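Local coordinates for cupin 2 conserved barrel domain protein (Leptotrichia buccalis, PDB 3RNS) that is of unknown function but carries a conserved cupin domain and folds into two antiparallel beta barrels, at residues A[54-62]-A[102-110]; A[176-187]-A[210-221]. One frame throughout, in Å; residues are numbered along the deposited sequence.

Contact 1. Residues A[54-62]-A[102-110]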
# COMPACT_ATOMS: atom_id res chain seq x y z
N ALA A 54 6.20 10.97 18.95
CA ALA A 54 7.06 9.77 18.98
C ALA A 54 6.25 8.47 19.16
O ALA A 54 5.95 8.05 20.28
CB ALA A 54 8.17 9.90 20.08
N MSE A 55 5.94 7.84 18.02
CA MSE A 55 4.99 6.71 17.91
C MSE A 55 5.51 5.44 18.57
O MSE A 55 6.72 5.19 18.54
CB MSE A 55 4.74 6.44 16.44
CG MSE A 55 4.11 7.61 15.69
SE MSE A 55 2.28 7.96 16.37
CE MSE A 55 2.42 9.61 17.43
N LEU A 56 4.60 4.65 19.15
CA LEU A 56 4.99 3.40 19.85
C LEU A 56 5.39 2.28 18.86
O LEU A 56 6.11 1.34 19.24
CB LEU A 56 3.88 2.91 20.80
CG LEU A 56 4.10 3.02 22.32
CD1 LEU A 56 2.76 2.86 23.08
CD2 LEU A 56 5.16 2.00 22.85
N GLY A 57 4.91 2.36 17.62
CA GLY A 57 5.32 1.43 16.56
C GLY A 57 5.73 2.12 15.27
O GLY A 57 5.54 3.34 15.11
N ASN A 58 6.28 1.33 14.34
CA ASN A 58 6.75 1.84 13.06
C ASN A 58 5.59 2.29 12.16
O ASN A 58 4.46 1.80 12.29
CB ASN A 58 7.59 0.79 12.33
CG ASN A 58 8.74 0.25 13.20
OD1 ASN A 58 9.61 1.00 13.63
ND2 ASN A 58 8.71 -1.05 13.47
N ARG A 59 5.90 3.23 11.28
CA ARG A 59 4.95 3.69 10.28
C ARG A 59 5.61 3.61 8.91
O ARG A 59 6.82 3.89 8.76
CB ARG A 59 4.56 5.13 10.54
CG ARG A 59 3.91 5.41 11.89
CD ARG A 59 2.43 5.07 11.86
NE ARG A 59 1.76 5.29 13.15
CZ ARG A 59 1.73 4.40 14.15
NH1 ARG A 59 2.40 3.25 14.08
NH2 ARG A 59 1.05 4.68 15.26
N TYR A 60 4.82 3.21 7.92
CA TYR A 60 5.24 3.09 6.55
C TYR A 60 4.20 3.84 5.71
O TYR A 60 3.01 3.80 6.01
CB TYR A 60 5.27 1.62 6.11
CG TYR A 60 6.06 0.76 7.04
CD1 TYR A 60 7.39 0.54 6.83
CD2 TYR A 60 5.46 0.16 8.13
CE1 TYR A 60 8.16 -0.23 7.74
CE2 TYR A 60 6.19 -0.61 9.03
CZ TYR A 60 7.54 -0.79 8.83
OH TYR A 60 8.27 -1.58 9.71
N TYR A 61 4.68 4.49 4.66
CA TYR A 61 3.88 5.30 3.78
C TYR A 61 4.15 4.91 2.37
O TYR A 61 5.33 4.77 1.99
CB TYR A 61 4.25 6.77 3.94
CG TYR A 61 3.78 7.31 5.27
CD1 TYR A 61 2.46 7.67 5.45
CD2 TYR A 61 4.64 7.40 6.37
CE1 TYR A 61 1.99 8.14 6.65
CE2 TYR A 61 4.18 7.87 7.59
CZ TYR A 61 2.85 8.24 7.71
OH TYR A 61 2.34 8.66 8.89
N TYR A 62 3.08 4.74 1.60
CA TYR A 62 3.17 4.64 0.13
C TYR A 62 2.40 5.81 -0.46
O TYR A 62 1.21 6.01 -0.15
CB TYR A 62 2.63 3.29 -0.37
CG TYR A 62 2.61 3.22 -1.88
CD1 TYR A 62 3.81 3.16 -2.60
CD2 TYR A 62 1.44 3.32 -2.60
CE1 TYR A 62 3.84 3.16 -3.96
CE2 TYR A 62 1.47 3.30 -4.02
CZ TYR A 62 2.68 3.24 -4.67
OH TYR A 62 2.78 3.22 -6.02
N LYS A 102 -1.45 12.24 -1.44
CA LYS A 102 -2.25 11.14 -0.97
C LYS A 102 -1.34 10.00 -0.56
O LYS A 102 -0.36 9.67 -1.25
CB LYS A 102 -3.26 10.68 -2.03
CG LYS A 102 -4.27 11.81 -2.39
CD LYS A 102 -5.30 11.33 -3.35
CE LYS A 102 -6.25 12.46 -3.77
NZ LYS A 102 -7.25 11.89 -4.73
N LEU A 103 -1.67 9.36 0.56
CA LEU A 103 -0.76 8.40 1.18
C LEU A 103 -1.54 7.23 1.67
O LEU A 103 -2.67 7.40 2.22
CB LEU A 103 -0.08 9.05 2.36
CG LEU A 103 0.84 10.26 2.18
CD1 LEU A 103 1.21 10.82 3.52
CD2 LEU A 103 2.08 9.90 1.35
N ILE A 104 -0.98 6.02 1.52
CA ILE A 104 -1.39 4.88 2.30
C ILE A 104 -0.47 4.86 3.53
O ILE A 104 0.75 4.91 3.38
CB ILE A 104 -1.21 3.51 1.56
CG1 ILE A 104 -1.88 3.52 0.18
CG2 ILE A 104 -1.76 2.38 2.44
CD1 ILE A 104 -1.73 2.20 -0.61
N GLU A 105 -1.04 4.78 4.74
CA GLU A 105 -0.28 4.71 5.96
C GLU A 105 -0.49 3.32 6.55
O GLU A 105 -1.61 2.92 6.79
CB GLU A 105 -0.74 5.78 6.98
CG GLU A 105 0.01 5.71 8.32
CD GLU A 105 -0.53 6.69 9.38
OE1 GLU A 105 -1.32 6.26 10.25
OE2 GLU A 105 -0.16 7.89 9.35
N ILE A 106 0.59 2.61 6.83
CA ILE A 106 0.54 1.27 7.39
C ILE A 106 1.24 1.42 8.72
O ILE A 106 2.34 1.93 8.77
CB ILE A 106 1.26 0.22 6.52
CG1 ILE A 106 0.75 0.24 5.08
CG2 ILE A 106 1.05 -1.16 7.06
CD1 ILE A 106 1.53 1.15 4.14
N GLY A 107 0.58 1.05 9.80
CA GLY A 107 1.15 1.16 11.09
C GLY A 107 1.09 -0.08 11.92
O GLY A 107 0.17 -0.87 11.76
N GLU A 108 2.12 -0.27 12.76
CA GLU A 108 2.11 -1.21 13.89
C GLU A 108 1.69 -0.41 15.11
O GLU A 108 2.25 0.67 15.35
CB GLU A 108 3.50 -1.77 14.19
CG GLU A 108 4.01 -2.89 13.27
CD GLU A 108 4.84 -3.93 14.04
OE1 GLU A 108 5.81 -3.54 14.74
OE2 GLU A 108 4.50 -5.14 13.98
N LYS A 109 0.75 -0.91 15.89
CA LYS A 109 0.32 -0.11 17.03
C LYS A 109 1.38 -0.10 18.19
O LYS A 109 1.79 1.00 18.64
CB LYS A 109 -1.11 -0.50 17.44
CG LYS A 109 -2.10 -0.12 16.33
CD LYS A 109 -3.57 -0.25 16.72
CE LYS A 109 -4.45 -0.34 15.46
NZ LYS A 109 -5.82 -0.76 15.78
N ILE A 110 1.89 -1.27 18.60
CA ILE A 110 2.96 -1.33 19.63
C ILE A 110 4.22 -2.07 19.17
O ILE A 110 4.16 -2.99 18.36
CB ILE A 110 2.45 -1.94 20.96
CG1 ILE A 110 1.46 -0.98 21.66
CG2 ILE A 110 3.64 -2.25 21.93
CD1 ILE A 110 1.00 -1.48 23.05
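Tyr61 and Glu105 are paired across the strands, with both side chains on one face of the sheet. CG of Tyr61 is anti to its carbonyl carbon (chi1 -71°) and CG of Glu105 is anti to its backbone N (chi1 178°), which lays the two chains side by side, pointing the same way. The Tyr61 hydroxyl donates to the carboxylate, OH to OE2 of Glu105 2.7 Å, and reaches that oxygen from its anti side, out of the carboxylate plane. Tyr61 OH also bonds Tyr93, and the other oxygen of Glu105 bonds Tyr38, so both ends of the carboxylate are held.

Arg59 bends at chi2 (-82°), which brings its guanidinium to the main chain of Glu108 on the partner strand. Arg59 NH1 gives one bond to Glu108 O (2.9 Å) and another to Asn58 O (3.1 Å). Both carbonyl oxygens lie near the guanidinium plane but are met from above their own carbonyl planes. Asn58 O also takes the amide of Glu108, N to O 3.2 Å. With an alanine here in place of Arg59, Glu108 O is likely to be left without its side-chain donor, and the Glu105 carboxylate would probably lose a nearby opposite charge.

The backbones pair antiparallel. Tyr60 with Ile106 and Tyr62 with Ile104 are the hydrogen-bonded pairs. Beside them, Ile104 CD1 sits at the edge of the Tyr62 ring, 3.9 Å from CD2.

Strands 59-65 and 101-108 are central neighbours in one sheet of the first barrel. Strands 83-87 and 37-44 flank them. The Tyr61 and Glu105 face looks toward Tyr93 of the facing sheet. On the other face Tyr60 packs on strand 142-150, and Tyr62 on Leu131.

Contact 2. Residues A[176-187]-A[210-221]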
# COMPACT_ATOMS: atom_id res chain seq x y z
N LEU A 176 -4.13 -6.47 1.47
CA LEU A 176 -4.38 -5.43 0.51
C LEU A 176 -3.31 -5.52 -0.59
O LEU A 176 -2.11 -5.45 -0.32
CB LEU A 176 -4.30 -4.04 1.20
CG LEU A 176 -4.54 -2.89 0.19
CD1 LEU A 176 -6.06 -2.81 -0.15
CD2 LEU A 176 -3.93 -1.59 0.77
N VAL A 177 -3.74 -5.64 -1.83
CA VAL A 177 -2.82 -5.62 -2.96
C VAL A 177 -3.05 -4.33 -3.74
O VAL A 177 -4.21 -3.85 -3.85
CB VAL A 177 -2.97 -6.89 -3.84
CG1 VAL A 177 -2.63 -8.13 -2.98
CG2 VAL A 177 -4.39 -7.02 -4.45
N THR A 178 -1.97 -3.72 -4.17
CA THR A 178 -2.01 -2.54 -5.02
C THR A 178 -1.12 -2.78 -6.25
O THR A 178 0.06 -3.12 -6.10
CB THR A 178 -1.49 -1.27 -4.29
OG1 THR A 178 -2.19 -1.12 -3.03
CG2 THR A 178 -1.76 -0.00 -5.12
N VAL A 179 -1.66 -2.51 -7.44
CA VAL A 179 -0.93 -2.78 -8.64
C VAL A 179 -0.16 -1.54 -8.98
O VAL A 179 -0.74 -0.48 -9.15
CB VAL A 179 -1.84 -3.21 -9.78
CG1 VAL A 179 -1.07 -3.25 -11.14
CG2 VAL A 179 -2.47 -4.60 -9.43
N LEU A 180 1.17 -1.71 -9.11
CA LEU A 180 2.09 -0.60 -9.35
C LEU A 180 2.39 -0.35 -10.83
O LEU A 180 2.89 0.72 -11.18
CB LEU A 180 3.41 -0.87 -8.61
CG LEU A 180 3.27 -1.18 -7.11
CD1 LEU A 180 4.63 -1.55 -6.55
CD2 LEU A 180 2.68 0.07 -6.39
N ASP A 181 2.16 -1.34 -11.68
CA ASP A 181 2.52 -1.30 -13.09
C ASP A 181 1.76 -2.41 -13.77
O ASP A 181 1.58 -3.49 -13.20
CB ASP A 181 4.03 -1.52 -13.29
CG ASP A 181 4.46 -1.38 -14.78
OD1 ASP A 181 4.12 -0.33 -15.36
OD2 ASP A 181 5.11 -2.29 -15.35
N GLY A 182 1.27 -2.14 -14.97
CA GLY A 182 0.49 -3.12 -15.72
C GLY A 182 -0.87 -3.42 -15.11
O GLY A 182 -1.52 -2.56 -14.55
N GLU A 183 -1.31 -4.67 -15.22
CA GLU A 183 -2.54 -5.06 -14.62
C GLU A 183 -2.50 -6.52 -14.38
O GLU A 183 -1.83 -7.28 -15.10
CB GLU A 183 -3.76 -4.65 -15.46
CG GLU A 183 -3.89 -5.32 -16.74
CD GLU A 183 -5.23 -5.00 -17.49
OE1 GLU A 183 -5.93 -5.99 -17.84
OE2 GLU A 183 -5.53 -3.80 -17.75
N GLY A 184 -3.17 -6.91 -13.30
CA GLY A 184 -3.16 -8.29 -12.84
C GLY A 184 -4.54 -8.86 -12.71
O GLY A 184 -5.52 -8.12 -12.50
N LYS A 185 -4.64 -10.16 -12.88
CA LYS A 185 -5.91 -10.84 -12.76
C LYS A 185 -5.93 -11.61 -11.46
O LYS A 185 -5.14 -12.55 -11.26
CB LYS A 185 -6.15 -11.77 -13.92
CG LYS A 185 -7.47 -12.49 -13.79
CD LYS A 185 -7.91 -12.97 -15.15
CE LYS A 185 -9.16 -13.83 -15.12
NZ LYS A 185 -9.03 -14.93 -16.14
N TYR A 186 -6.78 -11.20 -10.55
CA TYR A 186 -6.86 -11.86 -9.25
C TYR A 186 -8.09 -12.73 -9.14
O TYR A 186 -9.04 -12.57 -9.90
CB TYR A 186 -6.88 -10.83 -8.13
CG TYR A 186 -5.59 -10.11 -7.96
CD1 TYR A 186 -4.70 -10.48 -6.96
CD2 TYR A 186 -5.25 -9.06 -8.80
CE1 TYR A 186 -3.50 -9.80 -6.81
CE2 TYR A 186 -4.05 -8.42 -8.67
CZ TYR A 186 -3.20 -8.76 -7.67
OH TYR A 186 -1.99 -8.10 -7.53
N TYR A 187 -8.01 -13.73 -8.28
CA TYR A 187 -9.14 -14.57 -7.99
C TYR A 187 -9.31 -14.65 -6.49
O TYR A 187 -8.32 -14.78 -5.74
CB TYR A 187 -8.95 -15.99 -8.52
CG TYR A 187 -8.72 -16.14 -10.02
CD1 TYR A 187 -9.74 -16.55 -10.89
CD2 TYR A 187 -7.47 -15.91 -10.56
CE1 TYR A 187 -9.48 -16.72 -12.25
CE2 TYR A 187 -7.22 -16.07 -11.88
CZ TYR A 187 -8.22 -16.47 -12.73
OH TYR A 187 -7.87 -16.59 -14.09
N ALA A 210 -5.80 -16.32 -5.66
CA ALA A 210 -4.77 -16.61 -6.66
C ALA A 210 -4.61 -15.36 -7.53
O ALA A 210 -5.43 -14.45 -7.51
CB ALA A 210 -5.17 -17.83 -7.51
N VAL A 211 -3.55 -15.36 -8.30
CA VAL A 211 -3.23 -14.25 -9.19
C VAL A 211 -2.50 -14.75 -10.42
O VAL A 211 -1.79 -15.76 -10.37
CB VAL A 211 -2.39 -13.15 -8.49
CG1 VAL A 211 -1.09 -13.64 -8.03
CG2 VAL A 211 -2.18 -11.98 -9.39
N GLU A 212 -2.69 -14.05 -11.51
CA GLU A 212 -2.12 -14.42 -12.77
C GLU A 212 -1.81 -13.16 -13.56
O GLU A 212 -2.64 -12.22 -13.59
CB GLU A 212 -3.18 -15.29 -13.43
CG GLU A 212 -2.98 -15.63 -14.82
CD GLU A 212 -4.17 -16.47 -15.42
OE1 GLU A 212 -5.23 -16.66 -14.75
OE2 GLU A 212 -4.01 -16.91 -16.58
N ALA A 213 -0.65 -13.13 -14.20
CA ALA A 213 -0.34 -12.10 -15.19
C ALA A 213 -0.96 -12.53 -16.51
O ALA A 213 -0.32 -13.13 -17.37
CB ALA A 213 1.22 -11.89 -15.31
N GLU A 214 -2.23 -12.25 -16.68
CA GLU A 214 -3.00 -12.85 -17.77
C GLU A 214 -2.70 -12.20 -19.14
O GLU A 214 -2.41 -12.89 -20.06
CB GLU A 214 -4.49 -12.71 -17.46
CG GLU A 214 -5.40 -13.35 -18.52
CD GLU A 214 -6.87 -12.87 -18.42
OE1 GLU A 214 -7.13 -11.65 -18.18
OE2 GLU A 214 -7.76 -13.73 -18.60
N THR A 215 -2.77 -10.89 -19.24
CA THR A 215 -2.64 -10.18 -20.51
C THR A 215 -1.31 -9.41 -20.62
O THR A 215 -0.91 -9.03 -21.71
CB THR A 215 -3.75 -9.13 -20.66
OG1 THR A 215 -3.71 -8.28 -19.51
CG2 THR A 215 -5.13 -9.78 -20.76
N GLU A 216 -0.62 -9.16 -19.51
CA GLU A 216 0.66 -8.45 -19.60
C GLU A 216 1.44 -8.56 -18.30
O GLU A 216 0.94 -9.08 -17.33
CB GLU A 216 0.41 -6.99 -19.91
CG GLU A 216 -0.36 -6.26 -18.78
CD GLU A 216 -0.82 -4.81 -19.21
OE1 GLU A 216 -0.01 -3.85 -19.13
OE2 GLU A 216 -2.01 -4.66 -19.60
N ASN A 217 2.67 -8.09 -18.32
CA ASN A 217 3.48 -8.06 -17.11
C ASN A 217 2.87 -7.13 -16.08
O ASN A 217 2.28 -6.12 -16.41
CB ASN A 217 4.91 -7.58 -17.37
CG ASN A 217 5.65 -8.33 -18.51
OD1 ASN A 217 5.39 -9.48 -18.85
ND2 ASN A 217 6.65 -7.64 -19.05
N PHE A 218 3.00 -7.46 -14.79
CA PHE A 218 2.55 -6.52 -13.77
C PHE A 218 3.41 -6.56 -12.53
O PHE A 218 4.16 -7.51 -12.28
CB PHE A 218 1.02 -6.69 -13.47
CG PHE A 218 0.68 -7.77 -12.49
CD1 PHE A 218 0.47 -7.46 -11.17
CD2 PHE A 218 0.59 -9.10 -12.88
CE1 PHE A 218 0.20 -8.45 -10.25
CE2 PHE A 218 0.28 -10.09 -11.98
CZ PHE A 218 0.10 -9.76 -10.63
N LYS A 219 3.32 -5.50 -11.74
CA LYS A 219 3.95 -5.45 -10.42
C LYS A 219 2.89 -5.08 -9.37
O LYS A 219 1.94 -4.32 -9.65
CB LYS A 219 5.10 -4.39 -10.40
CG LYS A 219 6.26 -4.70 -11.26
CD LYS A 219 7.28 -3.57 -11.29
CE LYS A 219 8.34 -3.85 -12.27
NZ LYS A 219 9.36 -2.81 -12.25
N MSE A 220 3.08 -5.62 -8.18
CA MSE A 220 2.22 -5.31 -7.07
C MSE A 220 2.95 -5.21 -5.74
O MSE A 220 4.00 -5.81 -5.53
CB MSE A 220 1.17 -6.42 -6.95
CG MSE A 220 1.81 -7.84 -6.85
SE MSE A 220 0.53 -9.25 -6.20
CE MSE A 220 0.50 -8.69 -4.40
N LEU A 221 2.37 -4.44 -4.85
CA LEU A 221 2.70 -4.41 -3.46
C LEU A 221 1.62 -5.16 -2.69
O LEU A 221 0.40 -4.91 -2.86
CB LEU A 221 2.76 -2.96 -2.97
CG LEU A 221 2.80 -2.64 -1.45
CD1 LEU A 221 4.13 -3.12 -0.79
CD2 LEU A 221 2.50 -1.12 -1.24
O HOH W 1 -2.89 -9.46 -16.50
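Tyr187 and Glu212 meet through a hydroxyl-carboxylate bond, in which Tyr187 OH donates to Glu212 OE1 at 2.7 Å. Ring and carboxylate are nearly coplanar, and the oxygen lies at the ring edge. The same hydroxyl accepts from Lys185, NZ to Tyr187 OH 2.9 Å. Lys185 extends with CG anti to its backbone N (chi1 179°) and bends only at chi4. Its NZ also makes a salt bridge to Glu214 OE2 (3.0 Å), coming from above the carboxylate plane.

Main-chain groups are paired too. Lys185 with Glu212 and Tyr187 with Ala210 bond in both directions, as does Thr178 with Leu221. A beta bulge follows: Lys219 O takes the amide of Leu180, but Lys219 N gives to Asp181 O. Where the chains part, a water bridges them. It donates to Glu183 O (2.8 Å) and accepts from Thr215 N (3.1 Å). The Glu183 carboxylate lies near that of Glu216, OE2 to OE2 4.1 Å, and its salt bridge to Lys196 probably offsets the like charges.

Inside, contacts are mostly apolar. Val211 CG2 sits over one face of the Tyr186 ring. With no side chain, Gly184 lets its CA lie directly on the Phe218 ring, 3.8 Å from the centroid. Met220 SE lies at the edge of the Tyr186 ring, 5.2 Å from its centroid, a Met-aromatic contact. Buried Tyr186 OH has no hydrogen-bond partner in the model.

The chemistry is thus divided. A charged and hydroxyl network ties the partly exposed face of Lys185, Tyr187 and Glu212. An aromatic and apolar layer fills the other face, between the two sheets of the cupin barrel.

The two contacts follow one another along the chain and occupy different barrels. Their centres are about 25 Å apart, on opposite sides of the chain's centre. By strand order, the pairing of 59-65 with 101-108 in contact 1 matches that of 174-180 with 218-225 in contact 2, consistent with a two-barrel (bicupin) architecture. The barrels meet where the contacts touch: Tyr62 OH is 3.2 Å from Leu180 CD2, and Ile104 CD1 is 4.1 Å from Thr178 OG1. Both are packing contacts. A bound acetate lies about 4 Å from the Glu105 side chain in contact 1; it probably came from crystallisation but may mark a pocket in the first barrel.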